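Non-structural protein 3 (PDB 6LN0) is a multidomain coronavirus replicase protein that combines a macro domain with a papain-like peptidase domain, which probably cleaves the viral polyprotein. Local coordinates at residues Val266-Gln270 with Tyr284-Leu288; Lys375-Gly381 with Val418-Phe424. One frame throughout, in Å; residues are numbered along the deposited sequence.

The two contacts lie about 17 Å apart, centre to centre, at the same end of the elongated chain and follow one another in sequence. Interaction 1 pairs helices 260-270 and 278-287, within the papain-like peptidase region, while interaction 2 pairs strands 376-383 and 416-423 of an eight-stranded sheet. Leu268 joins them directly, its CD2 lying 3.8 Å from Ala419 CB and its CD1 4.0 Å from Tyr421 CB. Helix 313-322 also touches both, through Phe269 and Val378 among others. The layout is consistent with the thumb and palm of coronavirus papain-like proteases, the sheet extending toward the zinc-bearing fingers with Cys334, Cys335, Cys360 and Cys363.

Interaction 1 (Val266-Gln270 with Tyr284-Leu288); sequences VNLFQ and YREYL
This is a side-chain contact between consecutive helices, 260-270 and 278-287, in what is probably the helical thumb of the papain-like peptidase. Residues 266-270 and 284-287 are helical, with backbone hydrogen bonds Gln270 N to Val266 O (3.0 Å) and Leu288 N to Tyr284 O (2.8 Å). The backbones stay well apart: CA atoms are nearest at Val266 and Tyr284 (9.7 Å) and at Gln270 and Leu288 (9.8 Å), so long side chains must span the gap. Val266, Phe269, Tyr284 and Tyr287 all have chi1 t and direct their CA-to-CB bonds toward the partner helix. Phe269 presents its edge to the face of Tyr284 in a T-shaped pair, centroids 5.7 Å apart and planes at 89°. The Tyr284 hydroxyl lies at the edge of the Phe269 ring, OH 4.0 Å from Phe269 CD1, and 3.3 Å from Gln270 CG. One turn on, Tyr287 CE1 packs 3.9 Å from Val266 CG1. Gln270, chi1 m and chi2 t, extends across the gap, and its OE1 lies 3.3 Å from Leu288 CD2. Gln270 NE2 and Tyr287 OH both hydrogen-bond to Met251 O, tying the two helices to strand 250-253. Phe276, from the connection between the helices, stacks on Phe269 and meets Tyr284 edge-to-face, while helix 313-322 touches Phe269 through Ile317 and Leu320.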
ATOM      1  N   VAL A 266     -12.743  13.826 -25.655  1.00 43.71           N
ATOM      2  CA  VAL A 266     -14.049  13.170 -25.556  1.00 39.57           C
ATOM      3  C   VAL A 266     -15.046  13.709 -26.572  1.00 47.92           C
ATOM      4  O   VAL A 266     -15.953  12.983 -27.004  1.00 49.78           O
ATOM      5  CB  VAL A 266     -14.596  13.311 -24.123  1.00 46.84           C
ATOM      6  CG1 VAL A 266     -15.886  12.509 -23.969  1.00 48.28           C
ATOM      7  CG2 VAL A 266     -13.537  12.844 -23.128  1.00 43.00           C
ATOM      8  N   ASN A 267     -14.936  14.985 -26.943  1.00 45.41           N
ATOM      9  CA  ASN A 267     -15.918  15.515 -27.878  1.00 51.33           C
ATOM     10  C   ASN A 267     -15.633  15.076 -29.311  1.00 47.72           C
ATOM     11  O   ASN A 267     -16.563  14.734 -30.043  1.00 48.42           O
ATOM     12  CB  ASN A 267     -15.991  17.032 -27.760  1.00 51.12           C
ATOM     13  CG  ASN A 267     -16.677  17.457 -26.476  1.00 56.18           C
ATOM     14  OD1 ASN A 267     -17.395  16.652 -25.847  1.00 55.38           O
ATOM     15  ND2 ASN A 267     -16.444  18.698 -26.058  1.00 48.77           N
ATOM     16  N   LEU A 268     -14.365  15.070 -29.730  1.00 46.51           N
ATOM     17  CA  LEU A 268     -14.003  14.393 -30.974  1.00 47.07           C
ATOM     18  C   LEU A 268     -14.502  12.952 -30.972  1.00 46.02           C
ATOM     19  O   LEU A 268     -15.131  12.497 -31.933  1.00 45.39           O
ATOM     20  CB  LEU A 268     -12.490  14.427 -31.170  1.00 42.97           C
ATOM     21  CG  LEU A 268     -11.946  13.811 -32.445  1.00 43.55           C
ATOM     22  CD1 LEU A 268     -12.472  14.538 -33.670  1.00 40.15           C
ATOM     23  CD2 LEU A 268     -10.426  13.868 -32.406  1.00 38.02           C
ATOM     24  N   PHE A 269     -14.243  12.223 -29.881  1.00 44.99           N
ATOM     25  CA  PHE A 269     -14.603  10.811 -29.849  1.00 45.31           C
ATOM     26  C   PHE A 269     -16.101  10.636 -30.043  1.00 46.87           C
ATOM     27  O   PHE A 269     -16.540   9.757 -30.794  1.00 47.20           O
ATOM     28  CB  PHE A 269     -14.150  10.144 -28.535  1.00 42.72           C
ATOM     29  CG  PHE A 269     -14.482   8.684 -28.484  1.00 42.43           C
ATOM     30  CD1 PHE A 269     -15.706   8.252 -28.000  1.00 43.66           C
ATOM     31  CD2 PHE A 269     -13.614   7.751 -29.015  1.00 42.05           C
ATOM     32  CE1 PHE A 269     -16.039   6.916 -28.021  1.00 44.01           C
ATOM     33  CE2 PHE A 269     -13.943   6.407 -29.040  1.00 44.01           C
ATOM     34  CZ  PHE A 269     -15.146   5.989 -28.526  1.00 46.10           C
ATOM     35  N   GLN A 270     -16.900  11.474 -29.385  1.00 48.07           N
ATOM     36  CA  GLN A 270     -18.346  11.393 -29.531  1.00 50.55           C
ATOM     37  C   GLN A 270     -18.796  11.571 -30.977  1.00 53.34           C
ATOM     38  O   GLN A 270     -19.869  11.075 -31.337  1.00 53.33           O
ATOM     39  CB  GLN A 270     -19.019  12.433 -28.630  1.00 48.06           C
ATOM     40  CG  GLN A 270     -18.955  12.085 -27.141  1.00 45.79           C
ATOM     41  CD  GLN A 270     -19.702  13.075 -26.274  1.00 50.67           C
ATOM     42  OE1 GLN A 270     -20.903  12.926 -26.041  1.00 54.16           O
ATOM     43  NE2 GLN A 270     -18.997  14.106 -25.798  1.00 52.95           N
ATOM     44  N   TYR A 284     -18.099   5.005 -19.759  1.00 50.92           N
ATOM     45  CA  TYR A 284     -18.533   6.006 -20.725  1.00 53.08           C
ATOM     46  C   TYR A 284     -20.038   6.201 -20.679  1.00 51.34           C
ATOM     47  O   TYR A 284     -20.519   7.335 -20.734  1.00 50.21           O
ATOM     48  CB  TYR A 284     -18.075   5.584 -22.106  1.00 49.50           C
ATOM     49  CG  TYR A 284     -18.454   6.469 -23.243  1.00 49.54           C
ATOM     50  CD1 TYR A 284     -18.033   7.788 -23.299  1.00 50.20           C
ATOM     51  CD2 TYR A 284     -19.178   5.962 -24.317  1.00 51.63           C
ATOM     52  CE1 TYR A 284     -18.354   8.588 -24.392  1.00 51.34           C
ATOM     53  CE2 TYR A 284     -19.496   6.750 -25.410  1.00 50.90           C
ATOM     54  CZ  TYR A 284     -19.086   8.056 -25.445  1.00 51.05           C
ATOM     55  OH  TYR A 284     -19.419   8.839 -26.528  1.00 51.68           O
ATOM     56  N   ARG A 285     -20.797   5.115 -20.528  1.00 52.75           N
ATOM     57  CA  ARG A 285     -22.238   5.282 -20.398  1.00 53.47           C
ATOM     58  C   ARG A 285     -22.608   5.992 -19.093  1.00 59.96           C
ATOM     59  O   ARG A 285     -23.640   6.668 -19.035  1.00 67.29           O
ATOM     60  CB  ARG A 285     -22.937   3.928 -20.561  1.00 58.74           C
ATOM     61  CG  ARG A 285     -22.953   3.479 -22.042  1.00 67.27           C
ATOM     62  CD  ARG A 285     -23.922   2.332 -22.354  1.00 77.13           C
ATOM     63  NE  ARG A 285     -23.710   1.160 -21.503  1.00 82.72           N
ATOM     64  CZ  ARG A 285     -24.058  -0.082 -21.835  1.00 83.38           C
ATOM     65  NH1 ARG A 285     -24.625  -0.319 -23.011  1.00 83.29           N
ATOM     66  NH2 ARG A 285     -23.835  -1.089 -20.998  1.00 81.34           N
ATOM     67  N   GLU A 286     -21.765   5.926 -18.057  1.00 56.00           N
ATOM     68  CA  GLU A 286     -21.983   6.810 -16.914  1.00 59.41           C
ATOM     69  C   GLU A 286     -21.833   8.266 -17.330  1.00 59.22           C
ATOM     70  O   GLU A 286     -22.744   9.078 -17.141  1.00 64.27           O
ATOM     71  CB  GLU A 286     -21.021   6.481 -15.774  1.00 58.36           C
ATOM     72  CG  GLU A 286     -21.437   5.273 -14.998  1.00 57.82           C
ATOM     73  CD  GLU A 286     -20.490   4.926 -13.856  1.00 63.05           C
ATOM     74  OE1 GLU A 286     -19.773   5.821 -13.341  1.00 68.91           O
ATOM     75  OE2 GLU A 286     -20.484   3.739 -13.460  1.00 65.77           O
ATOM     76  N   TYR A 287     -20.676   8.614 -17.894  1.00 57.45           N
ATOM     77  CA  TYR A 287     -20.438   9.982 -18.344  1.00 58.41           C
ATOM     78  C   TYR A 287     -21.588  10.490 -19.208  1.00 61.37           C
ATOM     79  O   TYR A 287     -22.096  11.598 -18.998  1.00 62.91           O
ATOM     80  CB  TYR A 287     -19.112  10.043 -19.108  1.00 54.63           C
ATOM     81  CG  TYR A 287     -18.810  11.356 -19.811  1.00 57.61           C
ATOM     82  CD1 TYR A 287     -19.322  11.638 -21.082  1.00 56.94           C
ATOM     83  CD2 TYR A 287     -17.981  12.297 -19.226  1.00 54.22           C
ATOM     84  CE1 TYR A 287     -19.031  12.834 -21.719  1.00 54.05           C
ATOM     85  CE2 TYR A 287     -17.682  13.486 -19.873  1.00 51.66           C
ATOM     86  CZ  TYR A 287     -18.210  13.743 -21.101  1.00 50.23           C
ATOM     87  OH  TYR A 287     -17.904  14.933 -21.713  1.00 62.11           O
ATOM     88  N   LEU A 288     -22.020   9.686 -20.184  1.00 60.10           N
ATOM     89  CA  LEU A 288     -23.072  10.139 -21.089  1.00 67.03           C
ATOM     90  C   LEU A 288     -24.405  10.344 -20.382  1.00 71.19           C
ATOM     91  O   LEU A 288     -25.318  10.929 -20.979  1.00 70.55           O
ATOM     92  CB  LEU A 288     -23.257   9.151 -22.240  1.00 57.51           C
ATOM     93  CG  LEU A 288     -22.274   9.215 -23.410  1.00 60.26           C
ATOM     94  CD1 LEU A 288     -22.708   8.242 -24.511  1.00 54.86           C
ATOM     95  CD2 LEU A 288     -22.107  10.627 -23.961  1.00 52.01           C
TER

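Interaction 2 (Lys375-Gly381 with Val418-Phe424); sequences KGAVAIG and VATYHRF
Strands 376-381 and 418-423 lie side by side as antiparallel neighbours, their axes 4.7 Å apart at closest approach and their directions at 163°. Ala377-His422 and Ala379-Thr420 are hydrogen-bonded pairs: Ala377 N to His422 O is 3.0 Å, His422 N to Ala377 O 2.8 Å, Ala379 N to Thr420 O 2.9 Å and Thr420 N to Ala379 O 3.0 Å. Between and beyond them come the non-hydrogen-bonded pairs Gly376-Arg423, Val378-Tyr421 and Ile380-Ala419. Phe424 N to Lys375 O (3.0 Å) extends the ladder at one end, and a weak bond from Gly381 N to Val418 O (3.4 Å) at the other. Gly376 is the hollow that shapes the contact. Phe424, chi1 m, lays its ring over it in a CH-pi contact, Gly376 CA 3.5 Å from the centroid, while on the opposite side Tyr421, chi1 t, brings OH to 3.6 Å from Gly376 CA. A CB there would clash with that hydroxyl. The small Ala377 and Ala379 accommodate aromatic rings on their face: Ala377 CB sits 3.8 Å from Phe424 CZ and Ala379 CB 3.9 Å from His422 NE2. On the other face Val378 CG2 meets the Tyr421 ring edge at CD1 (3.8 Å), and Ile380 CG2 fits Ala419 CB (3.8 Å). Helix 313-322 covers Val378 and Ile380 on this face; strands 338-346 and 391-395 flank the pair in the sheet.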
ATOM      1  N   LYS A 375     -15.267   2.091 -40.539  1.00 51.71           N
ATOM      2  CA  LYS A 375     -16.188   3.220 -40.639  1.00 54.20           C
ATOM      3  C   LYS A 375     -15.491   4.566 -40.771  1.00 55.68           C
ATOM      4  O   LYS A 375     -16.053   5.488 -41.368  1.00 62.64           O
ATOM      5  CB  LYS A 375     -17.120   3.240 -39.420  1.00 57.11           C
ATOM      6  CG  LYS A 375     -17.700   1.867 -39.092  1.00 57.25           C
ATOM      7  CD  LYS A 375     -18.766   1.931 -38.009  1.00 66.28           C
ATOM      8  CE  LYS A 375     -20.118   1.389 -38.508  1.00 71.87           C
ATOM      9  NZ  LYS A 375     -20.130  -0.076 -38.867  1.00 62.75           N
ATOM     10  N   GLY A 376     -14.276   4.697 -40.258  1.00 53.89           N
ATOM     11  CA  GLY A 376     -13.519   5.915 -40.440  1.00 49.14           C
ATOM     12  C   GLY A 376     -12.168   5.787 -39.776  1.00 48.21           C
ATOM     13  O   GLY A 376     -11.772   4.708 -39.334  1.00 45.76           O
ATOM     14  N   ALA A 377     -11.460   6.908 -39.694  1.00 46.78           N
ATOM     15  CA  ALA A 377     -10.153   6.903 -39.062  1.00 43.44           C
ATOM     16  C   ALA A 377      -9.883   8.268 -38.451  1.00 46.66           C
ATOM     17  O   ALA A 377     -10.275   9.290 -39.018  1.00 44.74           O
ATOM     18  CB  ALA A 377      -9.056   6.542 -40.066  1.00 42.44           C
ATOM     19  N   VAL A 378      -9.235   8.273 -37.280  1.00 42.35           N
ATOM     20  CA  VAL A 378      -8.734   9.486 -36.646  1.00 38.91           C
ATOM     21  C   VAL A 378      -7.276   9.644 -37.020  1.00 40.34           C
ATOM     22  O   VAL A 378      -6.509   8.682 -36.953  1.00 43.13           O
ATOM     23  CB  VAL A 378      -8.885   9.442 -35.115  1.00 41.62           C
ATOM     24  CG1 VAL A 378      -8.080  10.571 -34.475  1.00 37.72           C
ATOM     25  CG2 VAL A 378     -10.341   9.524 -34.722  1.00 44.99           C
ATOM     26  N   ALA A 379      -6.879  10.857 -37.388  1.00 39.75           N
ATOM     27  CA  ALA A 379      -5.493  11.159 -37.707  1.00 40.66           C
ATOM     28  C   ALA A 379      -5.000  12.223 -36.747  1.00 39.77           C
ATOM     29  O   ALA A 379      -5.755  13.124 -36.378  1.00 44.51           O
ATOM     30  CB  ALA A 379      -5.342  11.652 -39.154  1.00 40.16           C
ATOM     31  N   ILE A 380      -3.747  12.110 -36.324  1.00 41.54           N
ATOM     32  CA  ILE A 380      -3.158  13.095 -35.432  1.00 41.92           C
ATOM     33  C   ILE A 380      -1.877  13.600 -36.061  1.00 42.07           C
ATOM     34  O   ILE A 380      -1.137  12.849 -36.703  1.00 47.09           O
ATOM     35  CB  ILE A 380      -2.891  12.577 -33.992  1.00 40.24           C
ATOM     36  CG1 ILE A 380      -2.096  11.280 -33.979  1.00 44.47           C
ATOM     37  CG2 ILE A 380      -4.191  12.451 -33.196  1.00 34.38           C
ATOM     38  CD1 ILE A 380      -1.523  10.960 -32.569  1.00 44.93           C
ATOM     39  N   GLY A 381      -1.638  14.887 -35.871  1.00 45.30           N
ATOM     40  CA  GLY A 381      -0.471  15.577 -36.380  1.00 44.00           C
ATOM     41  C   GLY A 381      -0.649  17.033 -36.028  1.00 42.23           C
ATOM     42  O   GLY A 381      -1.554  17.381 -35.271  1.00 43.22           O
ATOM     43  N   VAL A 418      -4.896  19.571 -34.439  1.00 49.35           N
ATOM     44  CA  VAL A 418      -4.051  18.495 -33.919  1.00 44.37           C
ATOM     45  C   VAL A 418      -4.702  17.123 -33.975  1.00 45.62           C
ATOM     46  O   VAL A 418      -4.013  16.118 -33.734  1.00 43.35           O
ATOM     47  CB  VAL A 418      -3.554  18.784 -32.484  1.00 45.53           C
ATOM     48  CG1 VAL A 418      -2.634  19.980 -32.506  1.00 43.40           C
ATOM     49  CG2 VAL A 418      -4.729  18.972 -31.513  1.00 46.73           C
ATOM     50  N   ALA A 419      -5.974  17.029 -34.326  1.00 45.02           N
ATOM     51  CA  ALA A 419      -6.572  15.733 -34.601  1.00 43.40           C
ATOM     52  C   ALA A 419      -7.795  15.974 -35.470  1.00 44.08           C
ATOM     53  O   ALA A 419      -8.478  16.985 -35.301  1.00 44.83           O
ATOM     54  CB  ALA A 419      -6.960  15.004 -33.304  1.00 39.20           C
ATOM     55  N   THR A 420      -8.067  15.041 -36.383  1.00 43.65           N
ATOM     56  CA  THR A 420      -9.229  15.091 -37.260  1.00 43.08           C
ATOM     57  C   THR A 420      -9.820  13.697 -37.368  1.00 43.49           C
ATOM     58  O   THR A 420      -9.099  12.694 -37.315  1.00 45.21           O
ATOM     59  CB  THR A 420      -8.877  15.588 -38.677  1.00 47.58           C
ATOM     60  OG1 THR A 420      -7.781  14.823 -39.189  1.00 45.34           O
ATOM     61  CG2 THR A 420      -8.492  17.068 -38.671  1.00 43.95           C
ATOM     62  N   TYR A 421     -11.139  13.634 -37.516  1.00 42.55           N
ATOM     63  CA  TYR A 421     -11.835  12.380 -37.781  1.00 45.22           C
ATOM     64  C   TYR A 421     -12.355  12.376 -39.213  1.00 46.44           C
ATOM     65  O   TYR A 421     -13.034  13.315 -39.634  1.00 52.68           O
ATOM     66  CB  TYR A 421     -12.996  12.158 -36.812  1.00 45.89           C
ATOM     67  CG  TYR A 421     -13.824  10.976 -37.219  1.00 47.50           C
ATOM     68  CD1 TYR A 421     -13.316   9.681 -37.094  1.00 48.13           C
ATOM     69  CD2 TYR A 421     -15.087  11.137 -37.780  1.00 45.91           C
ATOM     70  CE1 TYR A 421     -14.046   8.573 -37.497  1.00 44.04           C
ATOM     71  CE2 TYR A 421     -15.824  10.033 -38.181  1.00 49.71           C
ATOM     72  CZ  TYR A 421     -15.289   8.747 -38.022  1.00 48.24           C
ATOM     73  OH  TYR A 421     -15.993   7.636 -38.402  1.00 50.08           O
ATOM     74  N   HIS A 422     -12.051  11.314 -39.947  1.00 46.02           N
ATOM     75  CA  HIS A 422     -12.406  11.168 -41.353  1.00 44.35           C
ATOM     76  C   HIS A 422     -13.350   9.978 -41.487  1.00 49.12           C
ATOM     77  O   HIS A 422     -12.914   8.826 -41.431  1.00 51.58           O
ATOM     78  CB  HIS A 422     -11.164  10.971 -42.203  1.00 42.79           C
ATOM     79  CG  HIS A 422     -10.066  11.957 -41.927  1.00 48.77           C
ATOM     80  ND1 HIS A 422      -9.847  13.071 -42.716  1.00 50.02           N
ATOM     81  CD2 HIS A 422      -9.098  11.971 -40.979  1.00 43.72           C
ATOM     82  CE1 HIS A 422      -8.800  13.736 -42.254  1.00 51.95           C
ATOM     83  NE2 HIS A 422      -8.327  13.087 -41.201  1.00 51.39           N
ATOM     84  N   ARG A 423     -14.642  10.233 -41.655  1.00 57.42           N
ATOM     85  CA  ARG A 423     -15.551   9.142 -41.969  1.00 57.70           C
ATOM     86  C   ARG A 423     -15.306   8.655 -43.394  1.00 62.24           C
ATOM     87  O   ARG A 423     -14.792   9.383 -44.244  1.00 63.19           O
ATOM     88  CB  ARG A 423     -17.002   9.588 -41.817  1.00 62.05           C
ATOM     89  CG  ARG A 423     -17.460  10.525 -42.924  1.00 70.95           C
ATOM     90  CD  ARG A 423     -18.878  10.188 -43.365  1.00 80.44           C
ATOM     91  NE  ARG A 423     -19.707   9.819 -42.220  1.00 83.58           N
ATOM     92  CZ  ARG A 423     -20.589  10.633 -41.649  1.00 85.97           C
ATOM     93  NH1 ARG A 423     -20.757  11.865 -42.123  1.00 74.86           N
ATOM     94  NH2 ARG A 423     -21.300  10.214 -40.603  1.00 85.61           N
ATOM     95  N   PHE A 424     -15.692   7.413 -43.652  1.00 64.02           N
ATOM     96  CA  PHE A 424     -15.474   6.763 -44.943  1.00 66.08           C
ATOM     97  C   PHE A 424     -16.800   6.712 -45.705  1.00 73.51           C
ATOM     98  O   PHE A 424     -17.586   5.778 -45.536  1.00 74.88           O
ATOM     99  CB  PHE A 424     -14.898   5.358 -44.747  1.00 62.63           C
ATOM    100  CG  PHE A 424     -13.512   5.344 -44.190  1.00 55.38           C
ATOM    101  CD1 PHE A 424     -12.703   6.465 -44.284  1.00 58.10           C
ATOM    102  CD2 PHE A 424     -13.012   4.215 -43.572  1.00 55.93           C
ATOM    103  CE1 PHE A 424     -11.411   6.454 -43.764  1.00 55.52           C
ATOM    104  CE2 PHE A 424     -11.719   4.201 -43.041  1.00 53.50           C
ATOM    105  CZ  PHE A 424     -10.922   5.318 -43.142  1.00 47.88           C
TER